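Long-range contacts in extracellular solute-binding protein (Bordetella parapertussis, PDB 3PU5), which probably binds a small solute, possibly a polyamine, outside the cytoplasmic membrane and delivers it to a transporter, as related solute-binding proteins do: residues Met70-Ile74 with Ala99-Gly103; Val93-Phe97 with Ile297-Leu302; Gly172-Ala176 with Ala314-Leu318; Gly212-Phe218 with Val228-Asp232. One frame throughout, in Å; residues are numbered along the deposited sequence.

Contact 1: residues Met70-Ile74 with Ala99-Gly103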
loop_
_atom_site.group_PDB
_atom_site.type_symbol
_atom_site.label_atom_id
_atom_site.label_comp_id
_atom_site.label_asym_id
_atom_site.label_seq_id
_atom_site.Cartn_x
_atom_site.Cartn_y
_atom_site.Cartn_z
HETATM N N MSE A 70 2.517 -6.124 -11.374
HETATM C CA MSE A 70 3.173 -7.346 -10.919
HETATM C C MSE A 70 2.290 -8.554 -11.189
HETATM O O MSE A 70 2.784 -9.639 -11.509
HETATM C CB MSE A 70 3.539 -7.293 -9.433
HETATM C CG MSE A 70 4.400 -8.481 -8.982
HETATM SE SE MSE A 70 6.198 -8.404 -9.781
HETATM C CE MSE A 70 6.822 -6.761 -8.902
ATOM N N TYR A 71 0.981 -8.373 -11.053
ATOM C CA TYR A 71 0.062 -9.469 -11.319
ATOM C C TYR A 71 0.174 -9.901 -12.780
ATOM O O TYR A 71 -0.091 -11.043 -13.108
ATOM C CB TYR A 71 -1.378 -9.089 -10.967
ATOM C CG TYR A 71 -2.235 -10.291 -10.620
ATOM C CD1 TYR A 71 -3.140 -10.820 -11.540
ATOM C CD2 TYR A 71 -2.126 -10.907 -9.378
ATOM C CE1 TYR A 71 -3.921 -11.926 -11.227
ATOM C CE2 TYR A 71 -2.900 -12.011 -9.055
ATOM C CZ TYR A 71 -3.795 -12.516 -9.985
ATOM O OH TYR A 71 -4.565 -13.619 -9.667
ATOM N N ARG A 72 0.588 -8.987 -13.654
ATOM C CA ARG A 72 0.813 -9.336 -15.058
ATOM C C ARG A 72 1.925 -10.380 -15.183
ATOM O O ARG A 72 1.812 -11.349 -15.942
ATOM C CB ARG A 72 1.178 -8.090 -15.879
ATOM C CG ARG A 72 0.082 -7.049 -15.967
ATOM C CD ARG A 72 0.630 -5.714 -16.473
ATOM N NE ARG A 72 1.061 -5.781 -17.866
ATOM C CZ ARG A 72 1.657 -4.785 -18.511
ATOM N NH1 ARG A 72 1.900 -3.638 -17.886
ATOM N NH2 ARG A 72 2.010 -4.927 -19.785
ATOM N N LEU A 73 3.002 -10.162 -14.439
ATOM C CA LEU A 73 4.164 -11.031 -14.484
ATOM C C LEU A 73 3.866 -12.371 -13.836
ATOM O O LEU A 73 4.427 -13.395 -14.213
ATOM C CB LEU A 73 5.334 -10.371 -13.769
ATOM C CG LEU A 73 5.889 -9.176 -14.517
ATOM C CD1 LEU A 73 7.274 -8.850 -13.987
ATOM C CD2 LEU A 73 5.941 -9.523 -15.985
ATOM N N ILE A 74 2.990 -12.350 -12.841
ATOM C CA ILE A 74 2.503 -13.582 -12.234
ATOM C C ILE A 74 1.769 -14.427 -13.263
ATOM O O ILE A 74 2.027 -15.621 -13.398
ATOM C CB ILE A 74 1.536 -13.292 -11.083
ATOM C CG1 ILE A 74 2.320 -12.881 -9.844
ATOM C CG2 ILE A 74 0.710 -14.535 -10.756
ATOM C CD1 ILE A 74 3.153 -14.008 -9.296
ATOM N N ALA A 99 0.011 -13.819 -0.093
ATOM C CA ALA A 99 -1.109 -14.608 -0.605
ATOM C C ALA A 99 -1.411 -14.446 -2.097
ATOM O O ALA A 99 -1.773 -15.414 -2.754
ATOM C CB ALA A 99 -2.373 -14.356 0.217
ATOM N N ASP A 100 -1.269 -13.243 -2.638
ATOM C CA ASP A 100 -1.624 -13.032 -4.041
ATOM C C ASP A 100 -0.583 -13.573 -5.038
ATOM O O ASP A 100 -0.868 -13.712 -6.224
ATOM C CB ASP A 100 -1.873 -11.540 -4.317
ATOM C CG ASP A 100 -3.182 -11.034 -3.711
ATOM O OD1 ASP A 100 -4.056 -11.862 -3.373
ATOM O OD2 ASP A 100 -3.345 -9.806 -3.579
ATOM N N TRP A 101 0.620 -13.876 -4.567
ATOM C CA TRP A 101 1.762 -13.968 -5.486
ATOM C C TRP A 101 2.210 -15.390 -5.857
ATOM O O TRP A 101 3.275 -15.596 -6.438
ATOM C CB TRP A 101 2.904 -13.081 -4.960
ATOM C CG TRP A 101 2.318 -11.804 -4.454
ATOM C CD1 TRP A 101 2.211 -11.405 -3.150
ATOM C CD2 TRP A 101 1.676 -10.791 -5.237
ATOM N NE1 TRP A 101 1.558 -10.195 -3.076
ATOM C CE2 TRP A 101 1.220 -9.798 -4.344
ATOM C CE3 TRP A 101 1.449 -10.620 -6.609
ATOM C CZ2 TRP A 101 0.561 -8.652 -4.779
ATOM C CZ3 TRP A 101 0.788 -9.479 -7.036
ATOM C CH2 TRP A 101 0.355 -8.512 -6.123
ATOM N N GLU A 102 1.366 -16.357 -5.522
ATOM C CA GLU A 102 1.540 -17.744 -5.932
ATOM C C GLU A 102 2.939 -18.283 -5.654
ATOM O O GLU A 102 3.529 -18.972 -6.490
ATOM C CB GLU A 102 1.121 -17.921 -7.405
ATOM C CG GLU A 102 -0.377 -17.679 -7.603
ATOM C CD GLU A 102 -0.839 -17.781 -9.044
ATOM O OE1 GLU A 102 -0.209 -18.516 -9.839
ATOM O OE2 GLU A 102 -1.846 -17.120 -9.380
ATOM N N GLY A 103 3.455 -17.965 -4.467
ATOM C CA GLY A 103 4.743 -18.458 -4.017
ATOM C C GLY A 103 5.924 -17.840 -4.733
ATOM O O GLY A 103 7.043 -18.360 -4.674
#
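Three side chains from one face of helix 67-75 gather around the indole of Trp101, each by a different conformational route. Ile74 points straight at the loop 99-103. With chi1 and chi2 both in the m well, its CD1 comes to 3.3 Å from Trp101 O, while its CG1 meets the edge of the indole, 4.0 Å from Trp101 CE3. Tyr71 starts out sideways, but chi1 near t swings its ring to the indole, Tyr71 CD2 lying 4.0 Å from Trp101 CZ3 and Tyr71 CE2 3.9 Å from Asp100 O. Met70, modelled as selenomethionine, touches the same corner at 4.2 Å (Met70 CG to Trp101 CZ3) before chi2 and chi3, both p, carry its end away toward Ala63 and Phe65 of strand 62-65. Trp101 itself, with chi1 at -41°, reaches across to the helix. No hydrogen bond joins the segments: Asp100 OD2 bonds instead to Thr305 OG1. Glu102 adopts a left-handed backbone conformation (phi 50°, psi 43°) and brings OE2 to 3.9 Å from Ile74 CG2. The cluster packs the loop 99-103 against helix 67-75, which lies on strand 62-65, as expected in an alpha/beta lobe of a periplasmic-binding-protein fold.

Contact 2: residues Val93-Phe97 with Ile297-Leu302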
loop_
_atom_site.group_PDB
_atom_site.type_symbol
_atom_site.label_atom_id
_atom_site.label_comp_id
_atom_site.label_asym_id
_atom_site.label_seq_id
_atom_site.Cartn_x
_atom_site.Cartn_y
_atom_site.Cartn_z
ATOM N N VAL A 93 7.334 -13.199 7.550
ATOM C CA VAL A 93 6.332 -12.395 6.871
ATOM C C VAL A 93 4.991 -13.122 6.910
ATOM O O VAL A 93 4.886 -14.243 6.424
ATOM C CB VAL A 93 6.739 -12.148 5.408
ATOM C CG1 VAL A 93 5.673 -11.335 4.682
ATOM C CG2 VAL A 93 8.097 -11.471 5.354
ATOM N N PRO A 94 3.967 -12.501 7.521
ATOM C CA PRO A 94 2.637 -13.125 7.548
ATOM C C PRO A 94 2.106 -13.475 6.147
ATOM O O PRO A 94 2.387 -12.784 5.169
ATOM C CB PRO A 94 1.761 -12.058 8.215
ATOM C CG PRO A 94 2.721 -11.328 9.139
ATOM C CD PRO A 94 4.034 -11.296 8.366
ATOM N N GLU A 95 1.326 -14.547 6.073
ATOM C CA GLU A 95 0.838 -15.080 4.806
ATOM C C GLU A 95 0.088 -14.064 3.937
ATOM O O GLU A 95 0.175 -14.109 2.715
ATOM C CB GLU A 95 -0.046 -16.308 5.070
ATOM C CG GLU A 95 -0.610 -16.974 3.819
ATOM C CD GLU A 95 0.465 -17.402 2.822
ATOM O OE1 GLU A 95 1.560 -17.828 3.260
ATOM O OE2 GLU A 95 0.209 -17.315 1.594
ATOM N N LYS A 96 -0.658 -13.160 4.560
ATOM C CA LYS A 96 -1.442 -12.193 3.800
ATOM C C LYS A 96 -0.613 -11.335 2.847
ATOM O O LYS A 96 -1.120 -10.899 1.821
ATOM C CB LYS A 96 -2.244 -11.289 4.728
ATOM C CG LYS A 96 -1.430 -10.427 5.671
ATOM C CD LYS A 96 -2.410 -9.554 6.441
ATOM C CE LYS A 96 -1.843 -9.066 7.730
ATOM N NZ LYS A 96 -2.947 -8.489 8.572
ATOM N N PHE A 97 0.649 -11.081 3.195
ATOM C CA PHE A 97 1.528 -10.262 2.359
ATOM C C PHE A 97 2.068 -11.047 1.170
ATOM O O PHE A 97 2.638 -10.472 0.237
ATOM C CB PHE A 97 2.683 -9.702 3.190
ATOM C CG PHE A 97 2.229 -8.838 4.315
ATOM C CD1 PHE A 97 1.608 -7.626 4.059
ATOM C CD2 PHE A 97 2.392 -9.244 5.628
ATOM C CE1 PHE A 97 1.161 -6.825 5.083
ATOM C CE2 PHE A 97 1.945 -8.438 6.681
ATOM C CZ PHE A 97 1.330 -7.226 6.402
ATOM N N ILE A 297 0.584 -5.042 12.360
ATOM C CA ILE A 297 0.796 -5.910 11.214
ATOM C C ILE A 297 -0.299 -6.974 11.148
ATOM O O ILE A 297 -0.712 -7.389 10.060
ATOM C CB ILE A 297 2.206 -6.561 11.262
ATOM C CG1 ILE A 297 2.523 -7.323 9.971
ATOM C CG2 ILE A 297 2.355 -7.472 12.484
ATOM C CD1 ILE A 297 3.960 -7.852 9.935
ATOM N N ASP A 298 -0.794 -7.383 12.315
ATOM C CA ASP A 298 -1.800 -8.435 12.390
ATOM C C ASP A 298 -3.203 -7.942 12.089
ATOM O O ASP A 298 -4.057 -8.724 11.707
ATOM C CB ASP A 298 -1.782 -9.081 13.780
ATOM C CG ASP A 298 -0.428 -9.653 14.129
ATOM O OD1 ASP A 298 0.070 -9.384 15.248
ATOM O OD2 ASP A 298 0.147 -10.353 13.266
ATOM N N SER A 299 -3.438 -6.646 12.258
ATOM C CA SER A 299 -4.783 -6.097 12.146
ATOM C C SER A 299 -5.155 -5.580 10.750
ATOM O O SER A 299 -6.341 -5.509 10.412
ATOM C CB SER A 299 -4.976 -4.971 13.164
ATOM O OG SER A 299 -4.208 -3.833 12.797
ATOM N N VAL A 300 -4.166 -5.195 9.947
ATOM C CA VAL A 300 -4.476 -4.533 8.672
ATOM C C VAL A 300 -5.109 -5.503 7.682
ATOM O O VAL A 300 -4.816 -6.694 7.700
ATOM C CB VAL A 300 -3.241 -3.833 8.028
ATOM C CG1 VAL A 300 -2.719 -2.713 8.933
ATOM C CG2 VAL A 300 -2.133 -4.834 7.709
ATOM N N GLN A 301 -5.977 -4.979 6.821
ATOM C CA GLN A 301 -6.708 -5.791 5.859
ATOM C C GLN A 301 -6.200 -5.538 4.448
ATOM O O GLN A 301 -6.043 -4.385 4.030
ATOM C CB GLN A 301 -8.207 -5.470 5.917
ATOM C CG GLN A 301 -8.829 -5.699 7.281
ATOM C CD GLN A 301 -8.855 -7.162 7.672
ATOM O OE1 GLN A 301 -9.451 -7.987 6.981
ATOM N NE2 GLN A 301 -8.206 -7.494 8.788
ATOM N N LEU A 302 -5.954 -6.619 3.716
ATOM C CA LEU A 302 -5.526 -6.523 2.332
ATOM C C LEU A 302 -6.580 -7.153 1.443
ATOM O O LEU A 302 -7.059 -8.253 1.722
ATOM C CB LEU A 302 -4.194 -7.246 2.121
ATOM C CG LEU A 302 -2.960 -6.597 2.746
ATOM C CD1 LEU A 302 -2.903 -6.884 4.237
ATOM C CD2 LEU A 302 -1.721 -7.124 2.062
#
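Two irregular pieces of chain meet here in a periplasmic-binding-protein fold, the later one lying in the link between helix 265-275 and the C-terminal helix 305-322. The segment 297-302 curves around a hollow: residues 297-299, helical in phi/psi but without the regular hydrogen bonds, form one wall, and the chain then extends through Val300 to Leu302. Phe97 and Lys96 project into it, with Pro94 as a shallower bump beside them. The ring of Phe97 fits among three aliphatic side chains. Ile297 CG1 lies at the ring edge, 3.5 Å from Phe97 CE2; Leu302 CD2 is 3.9 Å from Phe97 CD1, and Val300 CG2 approaches Phe97 CZ at 4.4 Å. Val280 and Tyr110 also touch this ring, the tyrosine ring inclined to it by only about 15°. Pro94 CG lies 3.8 Å from Ile297 CD1. The extended chain of Lys96 passes Leu302, with Lys96 CD 3.5 Å from Leu302 CD1, so the leucine packs along the aliphatic part of the lysine as well as against Phe97. Beyond that point the hollow becomes polar, lined by backbone carbonyls that receive the charged amino group. Lys96 NZ donates to Ile297 O at 2.9 Å and to Val300 O at 2.7 Å, and makes a weak bond to Asp298 O at 3.3 Å.

Contact 3: residues Gly172-Ala176 with Ala314-Leu318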
loop_
_atom_site.group_PDB
_atom_site.type_symbol
_atom_site.label_atom_id
_atom_site.label_comp_id
_atom_site.label_asym_id
_atom_site.label_seq_id
_atom_site.Cartn_x
_atom_site.Cartn_y
_atom_site.Cartn_z
ATOM N N GLY A 172 -16.155 -8.402 -2.544
ATOM C CA GLY A 172 -16.626 -8.378 -3.919
ATOM C C GLY A 172 -18.055 -7.902 -4.117
ATOM O O GLY A 172 -18.580 -7.938 -5.236
ATOM N N ASP A 173 -18.693 -7.451 -3.038
ATOM C CA ASP A 173 -20.077 -6.982 -3.118
ATOM C C ASP A 173 -20.089 -5.518 -3.521
ATOM O O ASP A 173 -20.170 -4.628 -2.672
ATOM C CB ASP A 173 -20.781 -7.172 -1.773
ATOM C CG ASP A 173 -22.299 -7.030 -1.869
ATOM O OD1 ASP A 173 -22.800 -6.505 -2.884
ATOM O OD2 ASP A 173 -22.989 -7.441 -0.910
ATOM N N ILE A 174 -20.014 -5.268 -4.824
ATOM C CA ILE A 174 -19.874 -3.908 -5.308
ATOM C C ILE A 174 -21.175 -3.113 -5.183
ATOM O O ILE A 174 -21.141 -1.895 -5.029
ATOM C CB ILE A 174 -19.348 -3.864 -6.753
ATOM C CG1 ILE A 174 -20.296 -4.586 -7.703
ATOM C CG2 ILE A 174 -17.954 -4.472 -6.833
ATOM C CD1 ILE A 174 -19.905 -4.435 -9.165
ATOM N N GLU A 175 -22.315 -3.799 -5.250
ATOM C CA GLU A 175 -23.607 -3.138 -5.061
ATOM C C GLU A 175 -23.683 -2.531 -3.670
ATOM O O GLU A 175 -24.016 -1.354 -3.512
ATOM C CB GLU A 175 -24.756 -4.124 -5.243
ATOM C CG GLU A 175 -24.991 -4.534 -6.693
ATOM C CD GLU A 175 -25.836 -3.532 -7.461
ATOM O OE1 GLU A 175 -26.279 -2.528 -6.850
ATOM O OE2 GLU A 175 -26.060 -3.753 -8.675
ATOM N N ALA A 176 -23.374 -3.350 -2.668
ATOM C CA ALA A 176 -23.374 -2.902 -1.277
ATOM C C ALA A 176 -22.363 -1.774 -1.072
ATOM O O ALA A 176 -22.657 -0.778 -0.401
ATOM C CB ALA A 176 -23.084 -4.075 -0.334
ATOM N N ALA A 314 -17.017 -3.338 -13.677
ATOM C CA ALA A 314 -18.361 -3.271 -13.115
ATOM C C ALA A 314 -18.469 -2.207 -12.024
ATOM O O ALA A 314 -19.452 -1.472 -11.965
ATOM C CB ALA A 314 -18.785 -4.622 -12.580
ATOM N N LEU A 315 -17.471 -2.140 -11.151
ATOM C CA LEU A 315 -17.461 -1.142 -10.077
ATOM C C LEU A 315 -17.532 0.275 -10.647
ATOM O O LEU A 315 -18.313 1.105 -10.180
ATOM C CB LEU A 315 -16.207 -1.308 -9.205
ATOM C CG LEU A 315 -16.087 -0.445 -7.941
ATOM C CD1 LEU A 315 -17.304 -0.609 -7.023
ATOM C CD2 LEU A 315 -14.788 -0.766 -7.196
ATOM N N LEU A 316 -16.712 0.546 -11.655
ATOM C CA LEU A 316 -16.703 1.841 -12.334
ATOM C C LEU A 316 -18.069 2.171 -12.930
ATOM O O LEU A 316 -18.552 3.297 -12.816
ATOM C CB LEU A 316 -15.650 1.847 -13.443
ATOM C CG LEU A 316 -14.199 1.775 -12.981
ATOM C CD1 LEU A 316 -13.297 1.326 -14.114
ATOM C CD2 LEU A 316 -13.755 3.125 -12.433
ATOM N N ASP A 317 -18.672 1.178 -13.581
ATOM C CA ASP A 317 -20.007 1.314 -14.160
ATOM C C ASP A 317 -21.028 1.739 -13.101
ATOM O O ASP A 317 -21.753 2.717 -13.285
ATOM C CB ASP A 317 -20.453 -0.006 -14.799
ATOM C CG ASP A 317 -19.790 -0.260 -16.147
ATOM O OD1 ASP A 317 -19.189 0.683 -16.714
ATOM O OD2 ASP A 317 -19.881 -1.405 -16.651
ATOM N N LEU A 318 -21.082 0.996 -11.999
ATOM C CA LEU A 318 -21.985 1.313 -10.889
ATOM C C LEU A 318 -21.710 2.706 -10.336
ATOM O O LEU A 318 -22.640 3.461 -10.029
ATOM C CB LEU A 318 -21.839 0.290 -9.766
ATOM C CG LEU A 318 -22.629 -1.009 -9.880
ATOM C CD1 LEU A 318 -22.511 -1.779 -8.584
ATOM C CD2 LEU A 318 -24.094 -0.722 -10.197
#
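Packing of one surface helix against another is the theme here: the start of helix 174-184 rests on the C-terminal helix 305-322. Asp173 is the N-cap of the former, accepting a capping bond from the backbone through Asp173 OD1 and Ala176 N, 3.2 Å apart, while Asp173 OD2 bonds to Ser169 N. Immediately after the cap, Ile174 projects toward the other helix and supplies most of the surface that 172-176 brings to the contact. Its side chain meets three residues there: Ile174 CD1 lies 3.6 Å from Ala314 CB, Ile174 CB 3.9 Å from Leu315 CD1, and Ile174 CG1 3.7 Å from Leu318 CD1. Ala314, Leu315 and Leu318, at positions i, i+1 and i+4, fall on one face of the helix, so the isoleucine packs on one patch. One turn further along, Ile178 continues this apolar seam against Leu315 and Leu318. Glu175 lies at the edge of this patch: the CA-to-CB bond points away, yet the side chain bends back to place OE2 3.9 Å from Leu318 CD2, and OE1 forms a salt bridge with Arg322. The result is an apolar helix-helix interface with a charged border, by which the C-terminal helix is held to a capped helix of the periplasmic-binding-protein fold.

Contact 4: residues Gly212-Phe218 with Val228-Asp232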
loop_
_atom_site.group_PDB
_atom_site.type_symbol
_atom_site.label_atom_id
_atom_site.label_comp_id
_atom_site.label_asym_id
_atom_site.label_seq_id
_atom_site.Cartn_x
_atom_site.Cartn_y
_atom_site.Cartn_z
ATOM N N GLY A 212 -7.708 8.589 4.712
ATOM C CA GLY A 212 -6.363 9.116 4.597
ATOM C C GLY A 212 -5.329 8.070 4.978
ATOM O O GLY A 212 -5.649 7.058 5.619
ATOM N N TRP A 213 -4.083 8.319 4.592
ATOM C CA TRP A 213 -3.008 7.359 4.816
ATOM C C TRP A 213 -2.358 7.560 6.173
ATOM O O TRP A 213 -2.208 8.693 6.638
ATOM C CB TRP A 213 -1.987 7.424 3.671
ATOM C CG TRP A 213 -2.552 6.762 2.454
ATOM C CD1 TRP A 213 -2.362 5.470 2.064
ATOM C CD2 TRP A 213 -3.469 7.335 1.515
ATOM N NE1 TRP A 213 -3.085 5.207 0.928
ATOM C CE2 TRP A 213 -3.774 6.338 0.569
ATOM C CE3 TRP A 213 -4.050 8.603 1.372
ATOM C CZ2 TRP A 213 -4.638 6.561 -0.499
ATOM C CZ3 TRP A 213 -4.912 8.827 0.299
ATOM C CH2 TRP A 213 -5.196 7.808 -0.619
ATOM N N ASP A 214 -1.992 6.459 6.818
ATOM C CA ASP A 214 -1.399 6.559 8.150
ATOM C C ASP A 214 -0.126 7.403 8.149
ATOM O O ASP A 214 -0.049 8.398 8.863
ATOM C CB ASP A 214 -1.183 5.187 8.821
ATOM C CG ASP A 214 -0.316 4.230 7.996
ATOM O OD1 ASP A 214 -0.258 4.327 6.746
ATOM O OD2 ASP A 214 0.308 3.349 8.615
ATOM N N GLY A 215 0.859 7.020 7.339
ATOM C CA GLY A 215 2.133 7.722 7.323
ATOM C C GLY A 215 2.005 9.196 6.977
ATOM O O GLY A 215 2.523 10.070 7.678
ATOM N N ARG A 216 1.313 9.474 5.877
ATOM C CA ARG A 216 1.102 10.845 5.441
ATOM C C ARG A 216 0.451 11.685 6.530
ATOM O O ARG A 216 0.850 12.829 6.766
ATOM C CB ARG A 216 0.263 10.858 4.169
ATOM C CG ARG A 216 1.050 10.377 2.969
ATOM C CD ARG A 216 0.230 10.394 1.707
ATOM N NE ARG A 216 1.034 10.884 0.596
ATOM C CZ ARG A 216 1.499 10.136 -0.392
ATOM N NH1 ARG A 216 1.238 8.836 -0.430
ATOM N NH2 ARG A 216 2.225 10.694 -1.350
ATOM N N THR A 217 -0.547 11.113 7.200
ATOM C CA THR A 217 -1.268 11.842 8.234
ATOM C C THR A 217 -0.370 12.038 9.465
ATOM O O THR A 217 -0.417 13.100 10.102
ATOM C CB THR A 217 -2.588 11.136 8.620
ATOM O OG1 THR A 217 -3.360 10.868 7.441
ATOM C CG2 THR A 217 -3.408 12.013 9.548
ATOM N N PHE A 218 0.459 11.037 9.783
ATOM C CA PHE A 218 1.368 11.138 10.934
ATOM C C PHE A 218 2.331 12.304 10.735
ATOM O O PHE A 218 2.569 13.088 11.649
ATOM C CB PHE A 218 2.178 9.847 11.165
ATOM C CG PHE A 218 1.343 8.624 11.485
ATOM C CD1 PHE A 218 0.084 8.737 12.034
ATOM C CD2 PHE A 218 1.858 7.350 11.264
ATOM C CE1 PHE A 218 -0.662 7.609 12.336
ATOM C CE2 PHE A 218 1.124 6.216 11.554
ATOM C CZ PHE A 218 -0.140 6.343 12.095
ATOM N N VAL A 228 -4.216 17.522 12.874
ATOM C CA VAL A 228 -4.893 16.408 12.218
ATOM C C VAL A 228 -4.493 15.111 12.903
ATOM O O VAL A 228 -3.406 15.018 13.479
ATOM C CB VAL A 228 -4.551 16.318 10.719
ATOM C CG1 VAL A 228 -5.013 17.566 10.000
ATOM C CG2 VAL A 228 -3.057 16.098 10.528
ATOM N N LYS A 229 -5.382 14.123 12.864
ATOM C CA LYS A 229 -5.096 12.833 13.464
ATOM C C LYS A 229 -5.629 11.727 12.567
ATOM O O LYS A 229 -6.462 11.976 11.682
ATOM C CB LYS A 229 -5.700 12.731 14.867
ATOM C CG LYS A 229 -4.900 13.468 15.932
ATOM C CD LYS A 229 -5.219 12.938 17.318
ATOM C CE LYS A 229 -4.304 13.542 18.375
ATOM N NZ LYS A 229 -4.394 15.027 18.421
ATOM N N TRP A 230 -5.138 10.514 12.801
ATOM C CA TRP A 230 -5.481 9.353 11.987
ATOM C C TRP A 230 -6.121 8.299 12.868
ATOM O O TRP A 230 -5.665 8.062 13.991
ATOM C CB TRP A 230 -4.222 8.775 11.344
ATOM C CG TRP A 230 -4.468 7.678 10.340
ATOM C CD1 TRP A 230 -4.866 7.825 9.047
ATOM C CD2 TRP A 230 -4.308 6.266 10.553
ATOM N NE1 TRP A 230 -4.964 6.597 8.435
ATOM C CE2 TRP A 230 -4.628 5.622 9.340
ATOM C CE3 TRP A 230 -3.927 5.485 11.653
ATOM C CZ2 TRP A 230 -4.580 4.229 9.193
ATOM C CZ3 TRP A 230 -3.881 4.099 11.506
ATOM C CH2 TRP A 230 -4.208 3.489 10.281
ATOM N N VAL A 231 -7.171 7.671 12.354
ATOM C CA VAL A 231 -7.861 6.605 13.064
ATOM C C VAL A 231 -7.513 5.250 12.475
ATOM O O VAL A 231 -7.617 5.037 11.273
ATOM C CB VAL A 231 -9.395 6.770 13.021
ATOM C CG1 VAL A 231 -10.065 5.627 13.766
ATOM C CG2 VAL A 231 -9.808 8.110 13.633
ATOM N N ASP A 232 -7.090 4.347 13.347
ATOM C CA ASP A 232 -6.945 2.939 13.025
ATOM C C ASP A 232 -8.326 2.317 13.249
ATOM O O ASP A 232 -8.716 2.066 14.386
ATOM C CB ASP A 232 -5.906 2.328 13.971
ATOM C CG ASP A 232 -5.513 0.921 13.590
ATOM O OD1 ASP A 232 -6.046 0.394 12.591
ATOM O OD2 ASP A 232 -4.653 0.343 14.294
#
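Val228 enters the contact just before strand 229-231, pointing at the helix 214-218, and its CG2 lies 4.0 Å from Thr217 O and 4.2 Å from Thr217 CG2. At Lys229 the side chain turns away, so the backbone does the touching: Lys229 O is 3.7 Å from Thr217 CG2. Trp230 then dominates. Its indole lies against the start of the helix, where Trp230 NE1 donates a 2.9 Å hydrogen bond to Gly212 O. Asp214 CB sits 3.5 Å from the centroid of the indole six-membered ring, almost on the ring normal, in a CH-pi contact. Phe218 directs its edge at the indole face in an offset edge-to-face pair, with centroids 5.7 Å apart and planes at 84°. Thr217 OG1 donates to Trp213 O, of the N-cap residue, at 2.6 Å, and lies 3.8 Å from Trp230 CD1. Val231 points away from the helix, continuing the alternation of the strand. The helix segment and strand run nearly antiparallel, at 155° with axes 7.8 Å apart, in a beta-alpha-beta crossover: strand 209-213 leads into helix 214-223, which returns the chain to strand 229-231. Both strands pair antiparallel with strand 111-117, whose Ser112 N binds Asp214 OD1 and whose Ala116 touches Thr217.

Contacts 1 and 2 use successive parts of one long loop, and their centres are 16 Å apart. They cross along the chain, since contact 2 carries that loop to 297-302. Helix 305-322 follows: near its start Thr305 touches Tyr71 and Trp101 of contact 1, and further along it supplies one side of contact 3, whose centre is 24 Å from that of contact 1. Contact 4 is nested within the loop that contact 2 closes; their nearest atoms are about 4 Å apart, with Pro295 touching both Asp214 and Val300. Contacts 1 and 4 lie on opposite sides of the chain's centre, 29 Å apart between centres, consistent with a two-lobed binding protein.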